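Local coordinates for succinate-semialdehyde dehydrogenase (NAD(P)(+)) (Marinobacter aquaeolei, PDB 3RH9), which probably oxidises succinate semialdehyde to succinate with NAD+ or NADP+ as electron acceptor, as a member of the aldehyde dehydrogenase family, at residues Val110-Ala113 and Ala114-Asp118; Glu134-Asp138 and Cys139-Val143; His344-Asp347 and Ala348-Gly352; Leu398-Thr401 and Glu402-Ile406. One frame throughout, in Å; residues are numbered along the deposited sequence.

Contact 1: residues Val110-Ala113 and Ala114-Asp118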
loop_
_atom_site.group_PDB
_atom_site.type_symbol
_atom_site.label_atom_id
_atom_site.label_comp_id
_atom_site.label_asym_id
_atom_site.label_seq_id
_atom_site.Cartn_x
_atom_site.Cartn_y
_atom_site.Cartn_z
ATOM N N VAL A 110 27.555 -7.403 -1.393
ATOM C CA VAL A 110 27.726 -6.973 -0.017
ATOM C C VAL A 110 27.933 -5.467 0.011
ATOM O O VAL A 110 27.409 -4.792 0.884
ATOM C CB VAL A 110 28.897 -7.687 0.635
ATOM C CG1 VAL A 110 29.155 -7.105 1.989
ATOM C CG2 VAL A 110 28.602 -9.165 0.734
ATOM N N ASP A 111 28.667 -4.940 -0.963
ATOM C CA ASP A 111 28.888 -3.502 -1.043
ATOM C C ASP A 111 27.562 -2.800 -1.262
ATOM O O ASP A 111 27.206 -1.836 -0.571
ATOM C CB ASP A 111 29.818 -3.161 -2.201
ATOM C CG ASP A 111 31.268 -3.515 -1.915
ATOM O OD1 ASP A 111 31.571 -3.897 -0.760
ATOM O OD2 ASP A 111 32.099 -3.397 -2.847
ATOM N N TYR A 112 26.840 -3.307 -2.249
ATOM C CA TYR A 112 25.529 -2.810 -2.601
ATOM C C TYR A 112 24.565 -2.786 -1.395
ATOM O O TYR A 112 23.856 -1.796 -1.169
ATOM C CB TYR A 112 24.995 -3.702 -3.702
ATOM C CG TYR A 112 23.618 -3.372 -4.165
ATOM C CD1 TYR A 112 23.393 -2.314 -5.039
ATOM C CD2 TYR A 112 22.542 -4.135 -3.761
ATOM C CE1 TYR A 112 22.127 -2.017 -5.488
ATOM C CE2 TYR A 112 21.270 -3.852 -4.205
ATOM C CZ TYR A 112 21.069 -2.792 -5.067
ATOM O OH TYR A 112 19.796 -2.512 -5.494
ATOM N N ALA A 113 24.546 -3.881 -0.634
ATOM C CA ALA A 113 23.734 -3.990 0.578
ATOM C C ALA A 113 24.096 -2.918 1.600
ATOM O O ALA A 113 23.230 -2.388 2.304
ATOM C CB ALA A 113 23.896 -5.374 1.205
ATOM N N ALA A 114 25.385 -2.606 1.682
ATOM C CA ALA A 114 25.876 -1.668 2.681
ATOM C C ALA A 114 25.329 -0.272 2.446
ATOM O O ALA A 114 25.164 0.491 3.384
ATOM C CB ALA A 114 27.390 -1.652 2.680
ATOM N N GLY A 115 25.049 0.050 1.186
ATOM C CA GLY A 115 24.668 1.398 0.799
ATOM C C GLY A 115 23.230 1.732 1.149
ATOM O O GLY A 115 22.820 2.900 1.130
ATOM N N PHE A 116 22.452 0.701 1.453
ATOM C CA PHE A 116 21.083 0.913 1.887
ATOM C C PHE A 116 21.100 1.388 3.320
ATOM O O PHE A 116 20.394 2.323 3.708
ATOM C CB PHE A 116 20.263 -0.368 1.735
ATOM C CG PHE A 116 19.833 -0.620 0.330
ATOM C CD1 PHE A 116 18.781 0.100 -0.220
ATOM C CD2 PHE A 116 20.503 -1.541 -0.466
ATOM C CE1 PHE A 116 18.385 -0.107 -1.523
ATOM C CE2 PHE A 116 20.106 -1.754 -1.783
ATOM C CZ PHE A 116 19.046 -1.027 -2.311
ATOM N N PHE A 117 21.942 0.739 4.101
ATOM C CA PHE A 117 22.123 1.111 5.485
ATOM C C PHE A 117 22.734 2.495 5.581
ATOM O O PHE A 117 22.350 3.300 6.424
ATOM C CB PHE A 117 22.957 0.053 6.191
ATOM C CG PHE A 117 22.172 -1.169 6.533
ATOM C CD1 PHE A 117 22.261 -2.297 5.759
ATOM C CD2 PHE A 117 21.307 -1.170 7.614
ATOM C CE1 PHE A 117 21.522 -3.420 6.077
ATOM C CE2 PHE A 117 20.565 -2.278 7.930
ATOM C CZ PHE A 117 20.672 -3.405 7.170
ATOM N N ASP A 118 23.676 2.780 4.698
ATOM C CA ASP A 118 24.280 4.091 4.690
ATOM C C ASP A 118 23.214 5.113 4.366
ATOM O O ASP A 118 23.112 6.149 5.010
ATOM C CB ASP A 118 25.415 4.184 3.665
ATOM C CG ASP A 118 26.196 5.486 3.790
ATOM O OD1 ASP A 118 26.617 5.845 4.918
ATOM O OD2 ASP A 118 26.380 6.163 2.765
#

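Contact 2: residues Glu134-Asp138 and Cys139-Val143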
loop_
_atom_site.group_PDB
_atom_site.type_symbol
_atom_site.label_atom_id
_atom_site.label_comp_id
_atom_site.label_asym_id
_atom_site.label_seq_id
_atom_site.Cartn_x
_atom_site.Cartn_y
_atom_site.Cartn_z
ATOM N N GLU A 134 -1.138 24.996 8.516
ATOM C CA GLU A 134 -2.575 25.268 8.636
ATOM C C GLU A 134 -3.099 24.957 10.055
ATOM O O GLU A 134 -2.605 24.045 10.725
ATOM C CB GLU A 134 -3.368 24.461 7.587
ATOM C CG GLU A 134 -2.981 24.715 6.114
ATOM C CD GLU A 134 -1.960 23.704 5.544
ATOM O OE1 GLU A 134 -1.513 22.787 6.269
ATOM O OE2 GLU A 134 -1.597 23.824 4.351
ATOM N N LYS A 135 -4.103 25.699 10.514
ATOM C CA LYS A 135 -4.736 25.375 11.794
ATOM C C LYS A 135 -6.253 25.326 11.740
ATOM O O LYS A 135 -6.929 26.078 12.439
ATOM C CB LYS A 135 -4.290 26.342 12.888
ATOM C CG LYS A 135 -2.796 26.327 13.116
ATOM C CD LYS A 135 -2.440 27.012 14.412
ATOM C CE LYS A 135 -1.129 26.481 14.959
ATOM N NZ LYS A 135 -0.057 26.589 13.938
ATOM N N PRO A 136 -6.805 24.421 10.925
ATOM C CA PRO A 136 -8.255 24.250 10.850
ATOM C C PRO A 136 -8.848 23.869 12.194
ATOM O O PRO A 136 -8.159 23.283 13.039
ATOM C CB PRO A 136 -8.399 23.064 9.904
ATOM C CG PRO A 136 -7.096 22.378 10.003
ATOM C CD PRO A 136 -6.127 23.481 10.029
ATOM N N LYS A 137 -10.126 24.184 12.373
ATOM C CA LYS A 137 -10.851 23.812 13.572
ATOM C C LYS A 137 -10.078 24.132 14.857
ATOM O O LYS A 137 -10.055 23.341 15.800
ATOM C CB LYS A 137 -11.228 22.323 13.527
ATOM C CG LYS A 137 -12.713 22.052 13.279
ATOM C CD LYS A 137 -13.060 22.086 11.799
ATOM C CE LYS A 137 -12.879 20.710 11.160
ATOM N NZ LYS A 137 -11.579 20.013 11.492
ATOM N N ASP A 138 -9.431 25.287 14.896
ATOM C CA ASP A 138 -8.893 25.786 16.157
ATOM C C ASP A 138 -7.814 24.914 16.793
ATOM O O ASP A 138 -7.483 25.111 17.958
ATOM C CB ASP A 138 -10.032 25.999 17.164
ATOM C CG ASP A 138 -10.704 27.372 17.031
ATOM O OD1 ASP A 138 -10.869 27.867 15.889
ATOM O OD2 ASP A 138 -11.079 27.955 18.083
ATOM N N CYS A 139 -7.259 23.979 16.023
ATOM C CA CYS A 139 -6.244 23.042 16.516
ATOM C C CYS A 139 -4.880 23.209 15.867
ATOM O O CYS A 139 -4.768 23.731 14.753
ATOM C CB CYS A 139 -6.703 21.615 16.289
ATOM S SG CYS A 139 -8.249 21.243 17.098
ATOM N N THR A 140 -3.844 22.765 16.574
ATOM C CA THR A 140 -2.498 22.664 16.018
ATOM C C THR A 140 -2.311 21.222 15.602
ATOM O O THR A 140 -2.521 20.327 16.413
ATOM C CB THR A 140 -1.434 23.004 17.075
ATOM O OG1 THR A 140 -1.505 24.393 17.405
ATOM C CG2 THR A 140 -0.048 22.707 16.565
ATOM N N TRP A 141 -1.923 20.980 14.353
ATOM C CA TRP A 141 -1.944 19.613 13.823
ATOM C C TRP A 141 -0.570 18.993 13.639
ATOM O O TRP A 141 0.255 19.485 12.877
ATOM C CB TRP A 141 -2.693 19.550 12.494
ATOM C CG TRP A 141 -4.120 19.925 12.589
ATOM C CD1 TRP A 141 -4.622 21.159 12.845
ATOM C CD2 TRP A 141 -5.246 19.060 12.414
ATOM N NE1 TRP A 141 -5.997 21.125 12.849
ATOM C CE2 TRP A 141 -6.404 19.846 12.583
ATOM C CE3 TRP A 141 -5.389 17.704 12.128
ATOM C CZ2 TRP A 141 -7.681 19.313 12.476
ATOM C CZ3 TRP A 141 -6.651 17.184 12.027
ATOM C CH2 TRP A 141 -7.781 17.980 12.199
ATOM N N THR A 142 -0.328 17.888 14.319
ATOM C CA THR A 142 0.959 17.249 14.170
ATOM C C THR A 142 0.832 15.866 13.551
ATOM O O THR A 142 -0.061 15.092 13.893
ATOM C CB THR A 142 1.718 17.188 15.503
ATOM O OG1 THR A 142 1.916 18.518 15.991
ATOM C CG2 THR A 142 3.075 16.542 15.317
ATOM N N VAL A 143 1.741 15.568 12.633
ATOM C CA VAL A 143 1.771 14.280 11.979
ATOM C C VAL A 143 2.986 13.474 12.432
ATOM O O VAL A 143 4.122 13.902 12.278
ATOM C CB VAL A 143 1.780 14.445 10.443
ATOM C CG1 VAL A 143 2.056 13.114 9.777
ATOM C CG2 VAL A 143 0.464 15.020 9.967
HETATM O O HOH W 1 -0.897 23.108 12.871
#

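Contact 3: residues His344-Asp347 and Ala348-Gly352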
loop_
_atom_site.group_PDB
_atom_site.type_symbol
_atom_site.label_atom_id
_atom_site.label_comp_id
_atom_site.label_asym_id
_atom_site.label_seq_id
_atom_site.Cartn_x
_atom_site.Cartn_y
_atom_site.Cartn_z
ATOM N N HIS A 344 12.720 -22.728 -22.603
ATOM C CA HIS A 344 12.557 -21.477 -23.348
ATOM C C HIS A 344 13.504 -21.430 -24.509
ATOM O O HIS A 344 13.212 -20.805 -25.523
ATOM C CB HIS A 344 12.840 -20.256 -22.474
ATOM C CG HIS A 344 11.741 -19.934 -21.514
ATOM N ND1 HIS A 344 11.618 -18.701 -20.913
ATOM C CD2 HIS A 344 10.711 -20.683 -21.055
ATOM C CE1 HIS A 344 10.563 -18.707 -20.119
ATOM N NE2 HIS A 344 9.996 -19.896 -20.187
ATOM N N LEU A 345 14.663 -22.050 -24.366
ATOM C CA LEU A 345 15.560 -22.103 -25.509
ATOM C C LEU A 345 14.962 -23.022 -26.593
ATOM O O LEU A 345 14.768 -22.625 -27.733
ATOM C CB LEU A 345 16.944 -22.561 -25.084
ATOM C CG LEU A 345 17.991 -22.411 -26.182
ATOM C CD1 LEU A 345 18.026 -20.988 -26.698
ATOM C CD2 LEU A 345 19.347 -22.847 -25.668
ATOM N N GLN A 346 14.631 -24.243 -26.210
ATOM C CA GLN A 346 13.979 -25.160 -27.112
ATOM C C GLN A 346 12.764 -24.535 -27.806
ATOM O O GLN A 346 12.575 -24.680 -29.021
ATOM C CB GLN A 346 13.554 -26.416 -26.355
ATOM C CG GLN A 346 13.289 -27.579 -27.276
ATOM C CD GLN A 346 14.523 -27.960 -28.077
ATOM O OE1 GLN A 346 15.527 -28.439 -27.524
ATOM N NE2 GLN A 346 14.460 -27.740 -29.384
ATOM N N ASP A 347 11.925 -23.865 -27.023
ATOM C CA ASP A 347 10.665 -23.354 -27.540
ATOM C C ASP A 347 10.929 -22.311 -28.605
ATOM O O ASP A 347 10.268 -22.288 -29.638
ATOM C CB ASP A 347 9.839 -22.744 -26.422
ATOM C CG ASP A 347 8.575 -22.089 -26.927
ATOM O OD1 ASP A 347 7.628 -22.809 -27.320
ATOM O OD2 ASP A 347 8.521 -20.843 -26.913
ATOM N N ALA A 348 11.909 -21.451 -28.351
ATOM C CA ALA A 348 12.267 -20.417 -29.296
ATOM C C ALA A 348 12.722 -21.005 -30.637
ATOM O O ALA A 348 12.315 -20.536 -31.707
ATOM C CB ALA A 348 13.350 -19.533 -28.714
ATOM N N LEU A 349 13.585 -22.014 -30.573
ATOM C CA LEU A 349 14.123 -22.611 -31.781
ATOM C C LEU A 349 13.064 -23.456 -32.486
ATOM O O LEU A 349 13.029 -23.496 -33.722
ATOM C CB LEU A 349 15.378 -23.441 -31.483
ATOM C CG LEU A 349 16.585 -22.680 -30.936
ATOM C CD1 LEU A 349 17.658 -23.661 -30.530
ATOM C CD2 LEU A 349 17.131 -21.708 -31.939
ATOM N N ASP A 350 12.205 -24.123 -31.712
ATOM C CA ASP A 350 11.135 -24.908 -32.314
ATOM C C ASP A 350 10.219 -24.015 -33.124
ATOM O O ASP A 350 9.616 -24.471 -34.093
ATOM C CB ASP A 350 10.313 -25.664 -31.277
ATOM C CG ASP A 350 11.091 -26.797 -30.618
ATOM O OD1 ASP A 350 12.217 -27.108 -31.097
ATOM O OD2 ASP A 350 10.561 -27.364 -29.618
ATOM N N LYS A 351 10.125 -22.743 -32.749
ATOM C CA LYS A 351 9.217 -21.838 -33.432
ATOM C C LYS A 351 9.903 -20.888 -34.418
ATOM O O LYS A 351 9.277 -19.959 -34.932
ATOM C CB LYS A 351 8.423 -21.027 -32.423
ATOM C CG LYS A 351 7.487 -21.811 -31.537
ATOM C CD LYS A 351 6.937 -20.863 -30.497
ATOM C CE LYS A 351 6.364 -21.571 -29.278
ATOM N NZ LYS A 351 4.904 -21.794 -29.362
ATOM N N GLY A 352 11.187 -21.104 -34.677
ATOM C CA GLY A 352 11.864 -20.353 -35.720
ATOM C C GLY A 352 13.031 -19.470 -35.325
ATOM O O GLY A 352 13.774 -19.010 -36.175
#

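Contact 4: residues Leu398-Thr401 and Glu402-Ile406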
loop_
_atom_site.group_PDB
_atom_site.type_symbol
_atom_site.label_atom_id
_atom_site.label_comp_id
_atom_site.label_asym_id
_atom_site.label_seq_id
_atom_site.Cartn_x
_atom_site.Cartn_y
_atom_site.Cartn_z
ATOM N N LEU A 398 12.069 -8.057 -33.002
ATOM C CA LEU A 398 12.244 -6.864 -33.825
ATOM C C LEU A 398 11.101 -5.884 -33.641
ATOM O O LEU A 398 10.034 -6.262 -33.173
ATOM C CB LEU A 398 12.386 -7.232 -35.302
ATOM C CG LEU A 398 13.539 -8.173 -35.645
ATOM C CD1 LEU A 398 13.636 -8.329 -37.148
ATOM C CD2 LEU A 398 14.849 -7.670 -35.058
ATOM N N PHE A 399 11.338 -4.621 -33.998
ATOM C CA PHE A 399 10.267 -3.623 -34.064
ATOM C C PHE A 399 10.612 -2.438 -34.983
ATOM O O PHE A 399 11.781 -2.208 -35.317
ATOM C CB PHE A 399 9.908 -3.123 -32.660
ATOM C CG PHE A 399 10.871 -2.110 -32.112
ATOM C CD1 PHE A 399 12.043 -2.511 -31.501
ATOM C CD2 PHE A 399 10.600 -0.755 -32.207
ATOM C CE1 PHE A 399 12.926 -1.575 -31.001
ATOM C CE2 PHE A 399 11.477 0.176 -31.708
ATOM C CZ PHE A 399 12.646 -0.229 -31.111
ATOM N N ARG A 400 9.590 -1.681 -35.376
ATOM C CA ARG A 400 9.790 -0.460 -36.166
ATOM C C ARG A 400 9.471 0.833 -35.388
ATOM O O ARG A 400 10.359 1.641 -35.123
ATOM C CB ARG A 400 8.952 -0.487 -37.454
ATOM C CG ARG A 400 8.910 -1.810 -38.188
ATOM C CD ARG A 400 9.944 -1.878 -39.277
ATOM N NE ARG A 400 9.783 -0.810 -40.261
ATOM C CZ ARG A 400 10.700 -0.502 -41.174
ATOM N NH1 ARG A 400 11.833 -1.189 -41.227
ATOM N NH2 ARG A 400 10.493 0.492 -42.027
ATOM N N THR A 401 8.205 1.024 -35.028
ATOM C CA THR A 401 7.756 2.309 -34.492
ATOM C C THR A 401 7.852 2.467 -32.976
ATOM O O THR A 401 7.827 1.496 -32.230
ATOM C CB THR A 401 6.300 2.600 -34.874
ATOM O OG1 THR A 401 5.429 1.832 -34.032
ATOM C CG2 THR A 401 6.056 2.248 -36.315
ATOM N N GLU A 402 7.933 3.718 -32.536
ATOM C CA GLU A 402 7.922 4.045 -31.114
ATOM C C GLU A 402 6.671 3.495 -30.432
ATOM O O GLU A 402 6.765 2.795 -29.432
ATOM C CB GLU A 402 8.005 5.560 -30.907
ATOM C CG GLU A 402 7.821 6.004 -29.465
ATOM C CD GLU A 402 7.941 7.513 -29.289
ATOM O OE1 GLU A 402 8.743 8.133 -30.020
ATOM O OE2 GLU A 402 7.241 8.079 -28.412
ATOM N N GLU A 403 5.502 3.817 -30.975
ATOM C CA GLU A 403 4.252 3.409 -30.353
ATOM C C GLU A 403 4.121 1.891 -30.293
ATOM O O GLU A 403 3.697 1.341 -29.283
ATOM C CB GLU A 403 3.044 4.046 -31.051
ATOM C CG GLU A 403 3.238 4.256 -32.552
ATOM C CD GLU A 403 4.133 5.461 -32.869
ATOM O OE1 GLU A 403 4.019 6.494 -32.154
ATOM O OE2 GLU A 403 4.940 5.378 -33.830
ATOM N N GLU A 404 4.503 1.220 -31.368
ATOM C CA GLU A 404 4.458 -0.236 -31.406
ATOM C C GLU A 404 5.288 -0.900 -30.293
ATOM O O GLU A 404 4.827 -1.861 -29.669
ATOM C CB GLU A 404 4.923 -0.743 -32.770
ATOM C CG GLU A 404 5.476 -2.160 -32.747
ATOM C CD GLU A 404 6.120 -2.571 -34.073
ATOM O OE1 GLU A 404 6.806 -1.725 -34.706
ATOM O OE2 GLU A 404 5.944 -3.747 -34.474
ATOM N N VAL A 405 6.501 -0.393 -30.056
ATOM C CA VAL A 405 7.408 -0.995 -29.086
ATOM C C VAL A 405 7.004 -0.686 -27.651
ATOM O O VAL A 405 7.326 -1.442 -26.734
ATOM C CB VAL A 405 8.885 -0.582 -29.317
ATOM C CG1 VAL A 405 9.148 0.814 -28.783
ATOM C CG2 VAL A 405 9.834 -1.586 -28.668
ATOM N N ILE A 406 6.307 0.430 -27.452
ATOM C CA ILE A 406 5.782 0.759 -26.127
ATOM C C ILE A 406 4.610 -0.166 -25.781
ATOM O O ILE A 406 4.552 -0.702 -24.678
ATOM C CB ILE A 406 5.344 2.222 -26.007
ATOM C CG1 ILE A 406 6.563 3.129 -25.839
ATOM C CG2 ILE A 406 4.376 2.389 -24.839
ATOM C CD1 ILE A 406 6.247 4.599 -26.031
#

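Contact 1: residues Val110-Ala113 and Ala114-Asp118
Tyr112 and Phe116, one helical turn apart on helix 103-123, form a T-shaped aromatic pair. Phe116 directs its CE2-CZ edge at the face of the tyrosine ring, with the centroids 5.2 Å apart and the planes at 84°. The closest approach is Phe116 CE2 to Tyr112 CE2, at 3.4 Å, and Phe116 CZ continues along the ring toward the phenol oxygen, 3.6 Å from Tyr112 OH. Different first torsions bring the two rings together: CG of Tyr112 lies anti to the backbone N (chi1 178°), whereas CG of Phe116 lies anti to its own carbonyl carbon. The next residue, Phe117, brings the edge of its ring, at CD1, to 3.6 Å from Ala113 O, one turn back.

The backbone beneath the pair mixes two bonding patterns. Ala114 N binds Val110 O (3.1 Å) from i to i-4, while the better bonds of Gly115 N to Tyr112 O (3.2 Å) and Phe116 N to Ala113 O (3.3 Å) run from i to i-3, their donors above the carbonyl plane; Gly115 N also makes a weak bond to Asp111 O.

Outside this turn, Tyr112 OH is hydrogen-bonded to Pro448 O, and the Phe116 ring packs on Lys166 and Ser169 of helix 162-174. Phe117 packs on Leu77 and Ile80 of helix 70-86, while Asp111 pairs with Arg88. The tyrosine is thus held at two places, one face by the Phe116 edge and the hydroxyl by a main-chain oxygen, which is likely to restrict its rotation about 8 Å from the side chain of Glu256, the predicted active-site residue.

Contact 2: residues Glu134-Asp138 and Cys139-Val143
Pro136 O gathers two N-H groups, from the indole of Trp141 and from the backbone of Cys139, which reach it from opposite faces of its carbonyl plane. Trp141 NE1 lies 3.1 Å from Pro136 O, and the bond is nearly straight (166°), with the oxygen in the plane of the indole. Cys139 N is 3.2 Å from the same oxygen and closes a beta turn across Lys137 and Asp138; the positive phi of both these residues makes it type I'. A water forms a third link, donating to Glu134 O and accepting from Trp141 N at 2.8 Å.

Apolar contact reinforces the indole bond. The proline ring meets the pyrrole part of Trp141 obliquely, with Pro136 CG 3.7 Å from Trp141 CE2. The tryptophan reaches this place because its CG is anti to the carbonyl carbon (chi1 -63°), which carries the indole back beside the turn. A phenylalanine at Trp141 would lack the indole N-H and would probably leave Pro136 O without one of its two donors and the proline ring less well covered. On the other side of the strand the Lys135 chain lies beside Thr140 and points the same way, its CE next to Thr140 OG1.

The turn leads into strand 140-147, the middle strand of the antiparallel sheet between 130-131 and 475-482, in the arm that serves for oligomerisation in this family. Trp141 pairs through its backbone with Ile132 and rests on Thr479 and Pro481 of strand 475-482, while the second subunit packs its Gly447 on the indole and offers Thr446 OG1 to Lys137 NZ.

Contact 3: residues His344-Asp347 and Ala348-Gly352
Through the last turns of helix 335-350 the backbone keeps regular i to i-4 bonds, Ala348 N to His344 O, Leu349 N to Leu345 O and Asp350 N to Gln346 O (2.8 Å), before the bond from Lys351 N to Asp347 O turns weak. On the outer surface Gln346 lies one turn before Asp350, and its NE2 donates to Asp350 OD1 at 2.9 Å. The carboxylate oxygen is met on its syn side, although 34° out of the carboxylate plane, and the amide and carboxylate planes are turned 32° from each other. Gln346 reaches forward because CG is anti to the backbone N (chi1 -161°) and the chain then bends at chi2.

The helix ends in a Schellman motif: Gly352, with positive phi, is its C-prime residue, Gly352 N binds Leu349 O (3.2 Å), and Ala353 N returns to Ala348 O. With this backbone a beta carbon would collide with the carbonyl oxygen of Lys351, which explains the glycine.

A salt bridge from Asp347 OD1 to Lys351 NZ, at 3.6 Å, is doubtful, because OD1 is crowded in the model; Lys351 NZ also has a weak bond to Glu381 O. The other carboxylate oxygen, Asp347 OD2, accepts from Cys383 N, tying the helix to the start of helix 383-386. On the buried side His344 is hydrogen-bonded to Thr389 and Glu387, and Leu345 packs against Thr373 and Val375 of strand 373-376.

Contact 4: residues Leu398-Thr401 and Glu402-Ile406
Thr401 and Glu404 form a capping box at the start of helix 402-409, each side chain accepting from the other's backbone N-H. Thr401, the N-cap residue, takes the Glu404 N-H on OG1 at 2.9 Å; its hydroxyl reaches that place by sitting between the backbone N and the carbonyl carbon (chi1 78°). In return Glu404 extends its side chain back across the helix start, and OE1 accepts from Thr401 N at 3.1 Å, nearly in line with its C-O bond. The same oxygen also receives Arg400 N (2.9 Å), from above the carboxylate plane, so that one carboxylate atom grips two successive amides of the strand-to-helix connection. Val405 N binding Thr401 O (3.2 Å) begins the helical bonding.

Beneath the cap the contact is apolar. Val405 lies over one face of the Phe399 ring, CG2 3.5 Å from the centroid and 7° off the ring normal, a CH-pi contact, while Val405 CB stands 3.4 Å from Phe399 CD2. A glycine in place of Phe399 would remove the ring and would probably leave Val405 without its aromatic floor, opening a gap between strand end and helix.

The ring also meets Phe266 and His299 edge-to-face, and both Phe399 and Val405 touch Phe297 of the adjacent strand 295-299 and Ile264 of strand 262-265, the next one across. Arg400 is paired with Glu300 and Glu402 with Arg430. Strand 393-399, helix 402-409 and strand 417-421, parallel to the first in the same sheet, make up a beta-alpha-beta crossover, and the capping box starts its helix.

How the contacts relate
The four contacts follow one another along the chain without touching. Contact 1 lies deepest, about 13 Å from the chain's centre, and is the one near the predicted active-site residue Glu256. Contact 2, about 39 Å from contact 1 between centres, sits on the intersubunit arm, yet the two are related through the dimer: the loop carrying Pro448 and Pro450 meets contact 1 in its own chain, and its neighbours Thr446 and Gly447 meet contact 2 of the partner subunit. Contacts 3 and 4, about 23 Å apart between centres, are joined by strand 393-399: His344 and Leu345 pack on its Leu393, and contact 4 begins at its other end. Contacts 2 and 3 are the most distant, about 64 Å between centres.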